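Local coordinates for coat protein (Sulfolobus turreted icosahedral virus, PDB 2BBD), which forms the shell of an archaeal virus as its major coat protein, probably through the double jelly-roll fold shared with bacterial and eukaryotic viruses, at residues 58-64 / 77-83; 72-76 / 118-123; 18-24 / 131-137; 180-186 / 309-315. All blocks are in the same frame, centred on the assembly; numbering follows the deposited sequence.

Contact 1: residues 58-64 / 77-83; sequences YNLVQTF and VSGTGLG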
# COMPACT_ATOMS: atom_id res chain seq x y z
N TYR A 58 3.64 -2.31 12.00
CA TYR A 58 2.66 -2.20 10.92
C TYR A 58 1.67 -3.35 10.87
O TYR A 58 0.53 -3.16 10.45
CB TYR A 58 3.34 -2.07 9.56
CG TYR A 58 4.10 -0.77 9.39
CD1 TYR A 58 3.45 0.46 9.54
CD2 TYR A 58 5.45 -0.77 9.06
CE1 TYR A 58 4.14 1.65 9.36
CE2 TYR A 58 6.15 0.41 8.89
CZ TYR A 58 5.49 1.62 9.04
OH TYR A 58 6.18 2.79 8.85
N ASN A 59 2.11 -4.55 11.27
CA ASN A 59 1.20 -5.69 11.23
C ASN A 59 0.19 -5.72 12.38
O ASN A 59 -0.48 -6.73 12.62
CB ASN A 59 1.98 -7.02 11.16
CG ASN A 59 2.82 -7.28 12.39
OD1 ASN A 59 2.87 -6.48 13.32
ND2 ASN A 59 3.49 -8.42 12.39
N LEU A 60 0.08 -4.61 13.11
CA LEU A 60 -0.93 -4.51 14.17
C LEU A 60 -2.27 -4.30 13.46
O LEU A 60 -3.34 -4.34 14.08
CB LEU A 60 -0.63 -3.36 15.12
CG LEU A 60 0.52 -3.61 16.11
CD1 LEU A 60 0.66 -2.40 17.03
CD2 LEU A 60 0.24 -4.86 16.93
N VAL A 61 -2.20 -4.06 12.15
CA VAL A 61 -3.39 -3.94 11.32
C VAL A 61 -3.19 -5.05 10.30
O VAL A 61 -2.15 -5.11 9.64
CB VAL A 61 -3.50 -2.58 10.55
CG1 VAL A 61 -4.46 -2.74 9.37
CG2 VAL A 61 -4.05 -1.48 11.47
N GLN A 62 -4.16 -5.95 10.21
CA GLN A 62 -4.05 -7.05 9.26
C GLN A 62 -4.28 -6.52 7.84
O GLN A 62 -3.42 -6.68 6.98
CB GLN A 62 -5.04 -8.16 9.60
CG GLN A 62 -4.93 -9.38 8.69
CD GLN A 62 -5.57 -10.63 9.27
OE1 GLN A 62 -5.23 -11.05 10.39
NE2 GLN A 62 -6.49 -11.25 8.52
N THR A 63 -5.44 -5.90 7.60
CA THR A 63 -5.72 -5.37 6.26
C THR A 63 -6.53 -4.07 6.27
O THR A 63 -7.31 -3.81 7.20
CB THR A 63 -6.52 -6.37 5.39
OG1 THR A 63 -7.82 -6.56 5.95
CG2 THR A 63 -5.83 -7.72 5.30
N PHE A 64 -6.31 -3.26 5.24
CA PHE A 64 -7.05 -2.02 5.06
C PHE A 64 -7.85 -2.18 3.78
O PHE A 64 -7.32 -2.62 2.76
CB PHE A 64 -6.13 -0.81 4.83
CG PHE A 64 -5.50 -0.28 6.07
CD1 PHE A 64 -6.27 0.29 7.07
CD2 PHE A 64 -4.12 -0.30 6.22
CE1 PHE A 64 -5.67 0.84 8.20
CE2 PHE A 64 -3.52 0.25 7.34
CZ PHE A 64 -4.29 0.82 8.34
N VAL A 77 -5.09 -3.62 0.83
CA VAL A 77 -3.71 -3.90 1.22
C VAL A 77 -3.61 -4.29 2.69
O VAL A 77 -4.46 -3.93 3.50
CB VAL A 77 -2.83 -2.64 1.02
CG1 VAL A 77 -2.84 -2.19 -0.44
CG2 VAL A 77 -3.35 -1.52 1.91
N SER A 78 -2.54 -5.01 3.02
CA SER A 78 -2.30 -5.43 4.39
C SER A 78 -1.72 -4.23 5.14
O SER A 78 -1.26 -3.27 4.52
CB SER A 78 -1.29 -6.58 4.41
OG SER A 78 -0.06 -6.19 3.82
N GLY A 79 -1.76 -4.26 6.46
CA GLY A 79 -1.18 -3.15 7.22
C GLY A 79 0.33 -3.15 6.98
O GLY A 79 0.97 -2.09 6.94
N THR A 80 0.89 -4.35 6.81
CA THR A 80 2.32 -4.53 6.55
C THR A 80 2.78 -3.88 5.24
O THR A 80 3.69 -3.06 5.24
CB THR A 80 2.69 -6.03 6.50
OG1 THR A 80 2.58 -6.59 7.81
CG2 THR A 80 4.11 -6.20 5.99
N GLY A 81 2.13 -4.25 4.14
CA GLY A 81 2.49 -3.71 2.84
C GLY A 81 2.37 -2.20 2.72
O GLY A 81 3.28 -1.53 2.20
N LEU A 82 1.24 -1.65 3.17
CA LEU A 82 1.04 -0.21 3.09
C LEU A 82 2.05 0.50 3.99
O LEU A 82 2.51 1.61 3.66
CB LEU A 82 -0.39 0.16 3.52
CG LEU A 82 -0.80 1.63 3.36
CD1 LEU A 82 -0.61 2.07 1.90
CD2 LEU A 82 -2.27 1.80 3.78
N GLY A 83 2.39 -0.14 5.11
CA GLY A 83 3.35 0.41 6.06
C GLY A 83 4.74 0.47 5.45
O GLY A 83 5.47 1.46 5.61
O HOH W 1 -0.37 -6.45 8.12

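Contact 2: residues 72-76 / 118-123; sequences KTLYS and FDLARF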
# COMPACT_ATOMS: atom_id res chain seq x y z
N LYS A 72 -16.95 -0.91 -5.21
CA LYS A 72 -15.77 -0.33 -5.84
C LYS A 72 -14.60 -0.15 -4.88
O LYS A 72 -14.68 0.59 -3.90
CB LYS A 72 -16.16 0.99 -6.51
CG LYS A 72 -17.30 0.80 -7.51
CD LYS A 72 -17.82 2.12 -8.04
CE LYS A 72 -18.87 1.90 -9.12
NZ LYS A 72 -19.35 3.20 -9.69
N THR A 73 -13.51 -0.85 -5.18
CA THR A 73 -12.32 -0.84 -4.34
C THR A 73 -11.19 0.08 -4.79
O THR A 73 -10.69 -0.02 -5.91
CB THR A 73 -11.77 -2.25 -4.23
OG1 THR A 73 -12.82 -3.12 -3.79
CG2 THR A 73 -10.59 -2.31 -3.24
N LEU A 74 -10.78 0.97 -3.89
CA LEU A 74 -9.69 1.90 -4.16
C LEU A 74 -8.40 1.32 -3.58
O LEU A 74 -7.33 1.45 -4.17
CB LEU A 74 -9.98 3.26 -3.50
CG LEU A 74 -11.24 4.00 -3.97
CD1 LEU A 74 -11.38 5.32 -3.21
CD2 LEU A 74 -11.14 4.25 -5.45
N TYR A 75 -8.51 0.68 -2.43
CA TYR A 75 -7.38 0.06 -1.75
C TYR A 75 -7.77 -1.26 -1.12
O TYR A 75 -8.86 -1.40 -0.56
CB TYR A 75 -6.85 0.96 -0.63
CG TYR A 75 -5.93 2.08 -1.07
CD1 TYR A 75 -4.56 2.03 -0.81
CD2 TYR A 75 -6.44 3.20 -1.72
CE1 TYR A 75 -3.71 3.07 -1.19
CE2 TYR A 75 -5.61 4.25 -2.11
CZ TYR A 75 -4.25 4.18 -1.84
OH TYR A 75 -3.44 5.22 -2.21
N SER A 76 -6.86 -2.22 -1.22
CA SER A 76 -7.01 -3.54 -0.63
C SER A 76 -5.56 -3.94 -0.36
O SER A 76 -4.88 -4.50 -1.22
CB SER A 76 -7.67 -4.51 -1.60
OG SER A 76 -7.91 -5.75 -0.96
N PHE A 118 -3.58 7.09 2.64
CA PHE A 118 -4.19 6.61 1.41
C PHE A 118 -4.28 7.80 0.46
O PHE A 118 -4.94 8.80 0.75
CB PHE A 118 -5.59 6.05 1.68
CG PHE A 118 -5.63 4.94 2.70
CD1 PHE A 118 -5.48 5.22 4.05
CD2 PHE A 118 -5.75 3.62 2.29
CE1 PHE A 118 -5.45 4.18 5.00
CE2 PHE A 118 -5.72 2.58 3.21
CZ PHE A 118 -5.57 2.86 4.57
N ASP A 119 -3.59 7.69 -0.66
CA ASP A 119 -3.61 8.75 -1.65
C ASP A 119 -4.79 8.44 -2.57
O ASP A 119 -4.82 7.41 -3.22
CB ASP A 119 -2.29 8.76 -2.42
CG ASP A 119 -2.21 9.88 -3.44
OD1 ASP A 119 -1.11 10.07 -3.99
OD2 ASP A 119 -3.23 10.55 -3.70
N LEU A 120 -5.78 9.33 -2.59
CA LEU A 120 -6.95 9.14 -3.43
C LEU A 120 -6.93 10.07 -4.63
O LEU A 120 -7.98 10.33 -5.22
CB LEU A 120 -8.24 9.40 -2.65
CG LEU A 120 -8.72 8.35 -1.63
CD1 LEU A 120 -7.78 8.32 -0.44
CD2 LEU A 120 -10.13 8.70 -1.19
N ALA A 121 -5.76 10.56 -5.00
CA ALA A 121 -5.65 11.48 -6.13
C ALA A 121 -6.59 12.64 -5.80
O ALA A 121 -6.35 13.39 -4.85
CB ALA A 121 -6.06 10.78 -7.42
N ARG A 122 -7.66 12.80 -6.58
CA ARG A 122 -8.63 13.84 -6.27
C ARG A 122 -10.00 13.22 -6.50
O ARG A 122 -10.66 13.49 -7.50
CB ARG A 122 -8.44 15.09 -7.13
CG ARG A 122 -8.98 16.34 -6.45
CD ARG A 122 -8.83 17.58 -7.29
NE ARG A 122 -9.61 17.51 -8.52
CZ ARG A 122 -9.76 18.52 -9.36
NH1 ARG A 122 -9.19 19.69 -9.11
NH2 ARG A 122 -10.50 18.36 -10.46
N PHE A 123 -10.39 12.37 -5.56
CA PHE A 123 -11.64 11.62 -5.60
C PHE A 123 -12.88 12.51 -5.46
O PHE A 123 -12.99 13.30 -4.52
CB PHE A 123 -11.60 10.59 -4.47
CG PHE A 123 -12.65 9.53 -4.59
CD1 PHE A 123 -12.56 8.55 -5.57
CD2 PHE A 123 -13.73 9.51 -3.71
CE1 PHE A 123 -13.54 7.55 -5.67
CE2 PHE A 123 -14.72 8.52 -3.81
CZ PHE A 123 -14.62 7.54 -4.79

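Contact 3: residues 18-24 / 131-137; sequences TNIPIKI and IILSILT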
# COMPACT_ATOMS: atom_id res chain seq x y z
N THR A 18 -10.50 -7.66 14.75
CA THR A 18 -11.77 -6.95 14.66
C THR A 18 -11.86 -6.16 13.34
O THR A 18 -10.94 -5.44 12.96
CB THR A 18 -11.95 -5.96 15.85
OG1 THR A 18 -11.80 -6.66 17.09
CG2 THR A 18 -13.32 -5.32 15.79
N ASN A 19 -12.98 -6.30 12.64
CA ASN A 19 -13.17 -5.57 11.40
C ASN A 19 -13.89 -4.27 11.76
O ASN A 19 -15.05 -4.28 12.18
CB ASN A 19 -13.99 -6.38 10.40
CG ASN A 19 -14.25 -5.62 9.11
OD1 ASN A 19 -13.36 -5.00 8.55
ND2 ASN A 19 -15.49 -5.66 8.65
N ILE A 20 -13.20 -3.15 11.58
CA ILE A 20 -13.76 -1.86 11.92
C ILE A 20 -14.14 -1.05 10.68
O ILE A 20 -13.28 -0.49 10.01
CB ILE A 20 -12.73 -1.04 12.74
CG1 ILE A 20 -12.20 -1.88 13.91
CG2 ILE A 20 -13.35 0.25 13.22
CD1 ILE A 20 -11.07 -1.21 14.69
N PRO A 21 -15.45 -0.99 10.36
CA PRO A 21 -15.90 -0.22 9.20
C PRO A 21 -16.04 1.25 9.57
O PRO A 21 -16.76 1.59 10.50
CB PRO A 21 -17.24 -0.87 8.85
CG PRO A 21 -17.78 -1.23 10.20
CD PRO A 21 -16.56 -1.79 10.93
N ILE A 22 -15.32 2.11 8.86
CA ILE A 22 -15.37 3.54 9.14
C ILE A 22 -16.00 4.26 7.96
O ILE A 22 -15.57 4.11 6.82
CB ILE A 22 -13.96 4.10 9.38
CG1 ILE A 22 -13.29 3.36 10.55
CG2 ILE A 22 -14.03 5.58 9.70
CD1 ILE A 22 -11.80 3.73 10.73
N LYS A 23 -17.03 5.05 8.23
CA LYS A 23 -17.68 5.79 7.15
C LYS A 23 -16.91 7.08 6.93
O LYS A 23 -16.62 7.81 7.88
CB LYS A 23 -19.13 6.11 7.52
CG LYS A 23 -19.92 6.73 6.37
CD LYS A 23 -19.95 5.80 5.15
CE LYS A 23 -21.11 6.17 4.24
NZ LYS A 23 -22.40 6.20 5.00
N ILE A 24 -16.56 7.35 5.68
CA ILE A 24 -15.83 8.56 5.36
C ILE A 24 -16.81 9.65 4.92
O ILE A 24 -17.61 9.44 4.01
CB ILE A 24 -14.81 8.29 4.25
CG1 ILE A 24 -13.84 7.19 4.70
CG2 ILE A 24 -14.06 9.56 3.88
CD1 ILE A 24 -13.07 7.53 5.97
N ILE A 131 -18.64 5.82 1.22
CA ILE A 131 -17.21 5.60 1.19
C ILE A 131 -16.89 4.94 2.54
O ILE A 131 -17.13 5.54 3.59
CB ILE A 131 -16.42 6.91 1.09
CG1 ILE A 131 -16.87 7.70 -0.15
CG2 ILE A 131 -14.92 6.61 1.00
CD1 ILE A 131 -16.23 9.09 -0.27
N ILE A 132 -16.36 3.73 2.51
CA ILE A 132 -16.05 3.01 3.74
C ILE A 132 -14.60 2.54 3.84
O ILE A 132 -14.10 1.87 2.94
CB ILE A 132 -16.95 1.76 3.90
CG1 ILE A 132 -18.42 2.18 4.00
CG2 ILE A 132 -16.55 0.97 5.14
CD1 ILE A 132 -19.39 1.02 3.91
N LEU A 133 -13.94 2.91 4.94
CA LEU A 133 -12.58 2.46 5.20
C LEU A 133 -12.70 1.35 6.24
O LEU A 133 -13.05 1.60 7.39
CB LEU A 133 -11.72 3.60 5.75
CG LEU A 133 -10.35 3.14 6.30
CD1 LEU A 133 -9.49 2.56 5.18
CD2 LEU A 133 -9.65 4.31 6.95
N SER A 134 -12.43 0.12 5.83
CA SER A 134 -12.51 -0.99 6.76
C SER A 134 -11.13 -1.38 7.28
O SER A 134 -10.21 -1.63 6.51
CB SER A 134 -13.17 -2.19 6.07
OG SER A 134 -14.44 -1.84 5.56
N ILE A 135 -10.99 -1.39 8.60
CA ILE A 135 -9.72 -1.77 9.19
C ILE A 135 -9.89 -3.07 9.93
O ILE A 135 -10.61 -3.13 10.94
CB ILE A 135 -9.20 -0.72 10.20
CG1 ILE A 135 -9.11 0.65 9.53
CG2 ILE A 135 -7.80 -1.12 10.72
CD1 ILE A 135 -8.75 1.76 10.50
N LEU A 136 -9.28 -4.13 9.42
CA LEU A 136 -9.32 -5.43 10.08
C LEU A 136 -8.05 -5.43 10.93
O LEU A 136 -6.93 -5.46 10.39
CB LEU A 136 -9.29 -6.58 9.08
CG LEU A 136 -9.12 -7.99 9.70
CD1 LEU A 136 -10.25 -8.31 10.70
CD2 LEU A 136 -9.08 -9.01 8.58
N THR A 137 -8.21 -5.37 12.24
CA THR A 137 -7.04 -5.34 13.11
C THR A 137 -6.32 -6.67 13.15
O THR A 137 -6.90 -7.72 12.87
CB THR A 137 -7.41 -4.98 14.54
OG1 THR A 137 -8.32 -5.97 15.06
CG2 THR A 137 -8.04 -3.58 14.59
O HOH W 2 -19.38 8.04 2.65

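Contact 4: residues 180-186 / 309-315; sequences TVLPKVI and YVSYVLP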
# COMPACT_ATOMS: atom_id res chain seq x y z
N THR A 180 -11.09 12.45 -14.08
CA THR A 180 -10.93 11.67 -12.87
C THR A 180 -9.90 10.53 -12.95
O THR A 180 -9.93 9.71 -13.87
CB THR A 180 -12.28 11.06 -12.42
OG1 THR A 180 -13.16 12.11 -11.98
CG2 THR A 180 -12.07 10.06 -11.27
N VAL A 181 -9.00 10.51 -11.97
CA VAL A 181 -8.00 9.46 -11.85
C VAL A 181 -8.34 8.70 -10.57
O VAL A 181 -8.29 9.27 -9.47
CB VAL A 181 -6.57 10.03 -11.73
CG1 VAL A 181 -5.57 8.89 -11.58
CG2 VAL A 181 -6.22 10.86 -12.96
N LEU A 182 -8.70 7.43 -10.71
CA LEU A 182 -9.05 6.59 -9.57
C LEU A 182 -7.92 5.66 -9.14
O LEU A 182 -7.49 4.80 -9.92
CB LEU A 182 -10.27 5.73 -9.90
CG LEU A 182 -11.59 6.43 -10.20
CD1 LEU A 182 -12.66 5.39 -10.51
CD2 LEU A 182 -12.00 7.29 -9.01
N PRO A 183 -7.42 5.80 -7.91
CA PRO A 183 -6.35 4.91 -7.47
C PRO A 183 -6.88 3.49 -7.35
O PRO A 183 -8.05 3.28 -7.03
CB PRO A 183 -5.94 5.51 -6.12
CG PRO A 183 -7.22 6.11 -5.62
CD PRO A 183 -7.76 6.78 -6.86
N LYS A 184 -6.02 2.52 -7.67
CA LYS A 184 -6.37 1.10 -7.58
C LYS A 184 -5.14 0.41 -6.98
O LYS A 184 -4.36 -0.24 -7.68
CB LYS A 184 -6.68 0.53 -8.96
CG LYS A 184 -7.22 -0.89 -8.93
CD LYS A 184 -7.38 -1.44 -10.33
CE LYS A 184 -8.01 -2.82 -10.34
NZ LYS A 184 -9.43 -2.79 -9.86
N VAL A 185 -4.97 0.58 -5.67
CA VAL A 185 -3.84 0.03 -4.93
C VAL A 185 -4.22 -1.31 -4.30
O VAL A 185 -4.89 -1.36 -3.28
CB VAL A 185 -3.41 1.03 -3.86
CG1 VAL A 185 -2.19 0.53 -3.11
CG2 VAL A 185 -3.14 2.39 -4.52
N ILE A 186 -3.77 -2.39 -4.93
CA ILE A 186 -4.10 -3.73 -4.47
C ILE A 186 -2.88 -4.59 -4.16
O ILE A 186 -1.89 -4.58 -4.90
CB ILE A 186 -4.93 -4.47 -5.55
CG1 ILE A 186 -6.07 -3.58 -6.05
CG2 ILE A 186 -5.46 -5.77 -4.97
CD1 ILE A 186 -7.13 -3.24 -5.01
N TYR A 309 0.63 -3.39 -5.51
CA TYR A 309 0.58 -2.56 -6.72
C TYR A 309 0.00 -1.17 -6.55
O TYR A 309 -1.17 -1.00 -6.22
CB TYR A 309 -0.21 -3.28 -7.79
CG TYR A 309 0.45 -4.54 -8.28
CD1 TYR A 309 1.58 -4.47 -9.10
CD2 TYR A 309 -0.07 -5.79 -7.96
CE1 TYR A 309 2.16 -5.63 -9.59
CE2 TYR A 309 0.51 -6.94 -8.44
CZ TYR A 309 1.62 -6.86 -9.26
OH TYR A 309 2.18 -8.01 -9.75
N VAL A 310 0.83 -0.16 -6.78
CA VAL A 310 0.33 1.19 -6.71
C VAL A 310 -0.05 1.54 -8.14
O VAL A 310 0.79 1.97 -8.93
CB VAL A 310 1.40 2.16 -6.19
CG1 VAL A 310 0.85 3.57 -6.19
CG2 VAL A 310 1.82 1.77 -4.76
N SER A 311 -1.33 1.33 -8.46
CA SER A 311 -1.86 1.60 -9.80
C SER A 311 -3.07 2.54 -9.75
O SER A 311 -3.58 2.87 -8.68
CB SER A 311 -2.28 0.28 -10.46
OG SER A 311 -1.20 -0.64 -10.55
N TYR A 312 -3.52 2.97 -10.93
CA TYR A 312 -4.69 3.83 -11.05
C TYR A 312 -5.44 3.52 -12.35
O TYR A 312 -4.90 2.88 -13.25
CB TYR A 312 -4.31 5.31 -11.00
CG TYR A 312 -3.29 5.75 -12.03
CD1 TYR A 312 -1.92 5.62 -11.79
CD2 TYR A 312 -3.70 6.31 -13.25
CE1 TYR A 312 -0.99 6.04 -12.71
CE2 TYR A 312 -2.76 6.74 -14.19
CZ TYR A 312 -1.41 6.59 -13.91
OH TYR A 312 -0.47 6.99 -14.84
N VAL A 313 -6.68 3.97 -12.42
CA VAL A 313 -7.52 3.73 -13.58
C VAL A 313 -8.26 5.01 -13.93
O VAL A 313 -8.63 5.78 -13.05
CB VAL A 313 -8.58 2.64 -13.29
CG1 VAL A 313 -9.55 2.52 -14.46
CG2 VAL A 313 -7.91 1.31 -13.03
N LEU A 314 -8.44 5.23 -15.23
CA LEU A 314 -9.18 6.39 -15.72
C LEU A 314 -10.56 5.88 -16.09
O LEU A 314 -10.71 5.13 -17.05
CB LEU A 314 -8.51 6.99 -16.96
CG LEU A 314 -7.03 7.34 -16.86
CD1 LEU A 314 -6.67 8.18 -18.08
CD2 LEU A 314 -6.75 8.13 -15.59
N PRO A 315 -11.58 6.26 -15.32
CA PRO A 315 -12.94 5.80 -15.62
C PRO A 315 -13.45 6.20 -17.01
O PRO A 315 -14.32 5.54 -17.56
CB PRO A 315 -13.77 6.41 -14.48
CG PRO A 315 -13.02 7.68 -14.17
CD PRO A 315 -11.58 7.23 -14.21

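Contact 1: residues 58-64 / 77-83
Val77 O receives the N-H of Phe64 at 2.6 Å (Phe64 N to Val77 O), a short bond running nearly straight along the C=O axis. Thr63 CA-H adds a weaker contact to the same oxygen, while Val77 N returns a bond of 3.1 Å to Phe64 O, closing an antiparallel hydrogen-bonded pair. One step on, the chain leaves the strand for a helix, with Ser78 as its N-cap. Ser78 OG lies between backbone N and carbonyl carbon (chi1 59°), where it accepts from Gly81 N at 2.9 Å and is also hydrogen-bonded to Glu187. Gly79 still bonds back to the strand, Gly79 N to Gln62 O at 3.0 Å, from well above the carbonyl plane. A water bridges Val61 O and Thr80 N where the two segments part.

Glycine suits two helix positions because backbone alone fits there. Gly79 CA comes to 3.3 Å from Val61 O, and Gly83 CA sits 3.5 Å from the centre of the Tyr58 ring, a CH-pi contact squarely over its face. The Phe64 ring meets Leu82 at about a right angle, CD2 to CD2 3.7 Å.

The hairpin of strands 61-68 and 72-78 thus runs directly into helix 79-89. Strand 131-137 flanks it beyond 61-68, where Gln62 and Thr63 form a classic bulge opposite Leu136, and Trp116 and Phe118 of strand 108-123 cover the apolar face.

Contact 2: residues 72-76 / 118-123
Tyr75 meets two features of 118-123, an aromatic edge above its ring and a peptide oxygen at its rim. The edge belongs to Phe118, whose CD2 stands over one face of the tyrosine, off-centre, at 3.7 Å from Tyr75 CD1; with the planes at 75° and the centroids 5.2 Å apart, this is a T-shaped stack. The oxygen is Asp119 O, close to the plane of the tyrosine ring, and it accepts the phenol proton with Tyr75 OH 2.8 Å from Asp119 O. Tyrosine suits the site because its flat face can pack in an apolar interior while its hydroxyl reaches across to the backbone of another strand.

Leu74 supplies the second bump. Its CD1 enters the notch between Leu120 and Phe123, 4.1 Å from Leu120 CD2 and over the phenyl face of Phe123, nearest to CE1 at 4.0 Å. With CG anti to the backbone N (chi1 -165°), the Phe123 ring is carried to Leu74. Consecutive residues such as Leu74 and Tyr75 can both point toward 118-123 because they form a classic bulge opposite Leu66. Asp119 OD2 accepts from Ala121 N at 2.8 Å, an Asx turn at the start of a corner of the chain; past the corner Phe123 comes back to meet the same leucine as Leu120.

The contact spans the interior between two sheets. Strand 72-78 lies between strands 61-68 and 182-193 in one, and strand 108-123 sits beside 29-43 in the other, whose Val35, Ile30 and Ile33 pack behind Phe118 and Leu120.

Contact 3: residues 18-24 / 131-137
Ile22 and Ile135 share one conformation: CG1 is anti to the carbonyl carbon (chi1 -58° and -55°) and CD1 is extended beyond it. The two chains cross obliquely and bring their CD1 atoms to 3.6 Å of each other. Ile24 instead bends at its second torsion (chi2 -59°), which lays CD1 4.2 Å from Leu133 CB, and its CB meets Ile131 CG2 at 3.7 Å. Branched residues suit this face, since they fit the extended backbone and present broad apolar surfaces to the core.

Beneath them the backbones pair regularly. Ile20 and Ile135 exchange two bonds, Ile20 N to Ile135 O being 2.7 Å, and Ile22 does likewise with Leu133. At one end a side chain replaces a carbonyl: Thr137 OG1, which also bonds to Thr15, accepts from Thr18 N at 2.8 Å, while Thr137 N donates to Thr18 O. At the other end a water links Ile24 O with Ile131 N.

Asn19, Pro21 and Lys23 lie on the opposite, exposed face. Proline is tolerated in a non-hydrogen-bonded pair because its nitrogen is directed away from the partner strand. Lys23 bends so that its CD lies 3.2 Å from Ile131 O.

Strand 19-24 is the outermost of its sheet within the chain. Pairing this early strand with one more than a hundred residues later is characteristic of the jelly roll, where it corresponds to the C-H pair of the CHEF sheet.

Contact 4: residues 180-186 / 309-315
Val181 packs against two residues of 309-315: its CG1 reaches Tyr312 CD2 at 3.6 Å, and its CG2 lies alongside Leu314 CD2 at 3.8 Å. Tyr312 takes the chi1 position between backbone N and carbonyl carbon (56°), which turns its ring to the valine while its hydroxyl continues to Asp282. This is the close-knit end. Leu182 and Val313 exchange two backbone bonds, Leu182 N to Val313 O at 2.9 Å and Val313 N to Leu182 O at 2.8 Å. Beyond them the proline ring of Pro315 approaches Thr180, its CD 3.0 Å from Thr180 O. Proline suits both segments here: Pro183 directs its nitrogen away from 309-315, and Pro315 presents a ring where strand pairing has ended.

Lys184 N still donates to Ser311 O at 2.7 Å, but side chains meet less often toward the far end. There Tyr309 N binds Ile186 O at 2.9 Å, while the return bond is weak. The long methylenes of Lys184, itself partly exposed, run beside Val313, CD to CG2 3.9 Å, before its amino end leads away from the partner strand.

The short strands run antiparallel with a twist, 148° between their directions. Strand 182-193 runs parallel to 72-78 on its other side, where Val185 packs on Tyr75 and Val77, whereas 303-313 is flanked by 210-219, with Ser311 bonded to Gln209 in the preceding loop.

How the contacts relate
All four contacts reach one mixed sheet of eight strands. Across it run contact 3, on strands 19-24 and 131-137, then the hairpin of contact 1, and then contact 4, on strands 182-193 and 303-313. Contact 2 ties strand 72-78 to the facing sheet. Contacts 2 and 4 are closest, with centres about 7 Å apart, while those of contacts 3 and 4 lie about 20 Å apart. Contacts 1 and 2 alternate along the chain, both within the span bridged by contact 3, and contact 4 opens later. This fits two successive jelly rolls: strands 72-78 and 182-193 pair in parallel at their junction, so the sheet is continuous from one to the other, as expected for a double jelly-roll capsid protein.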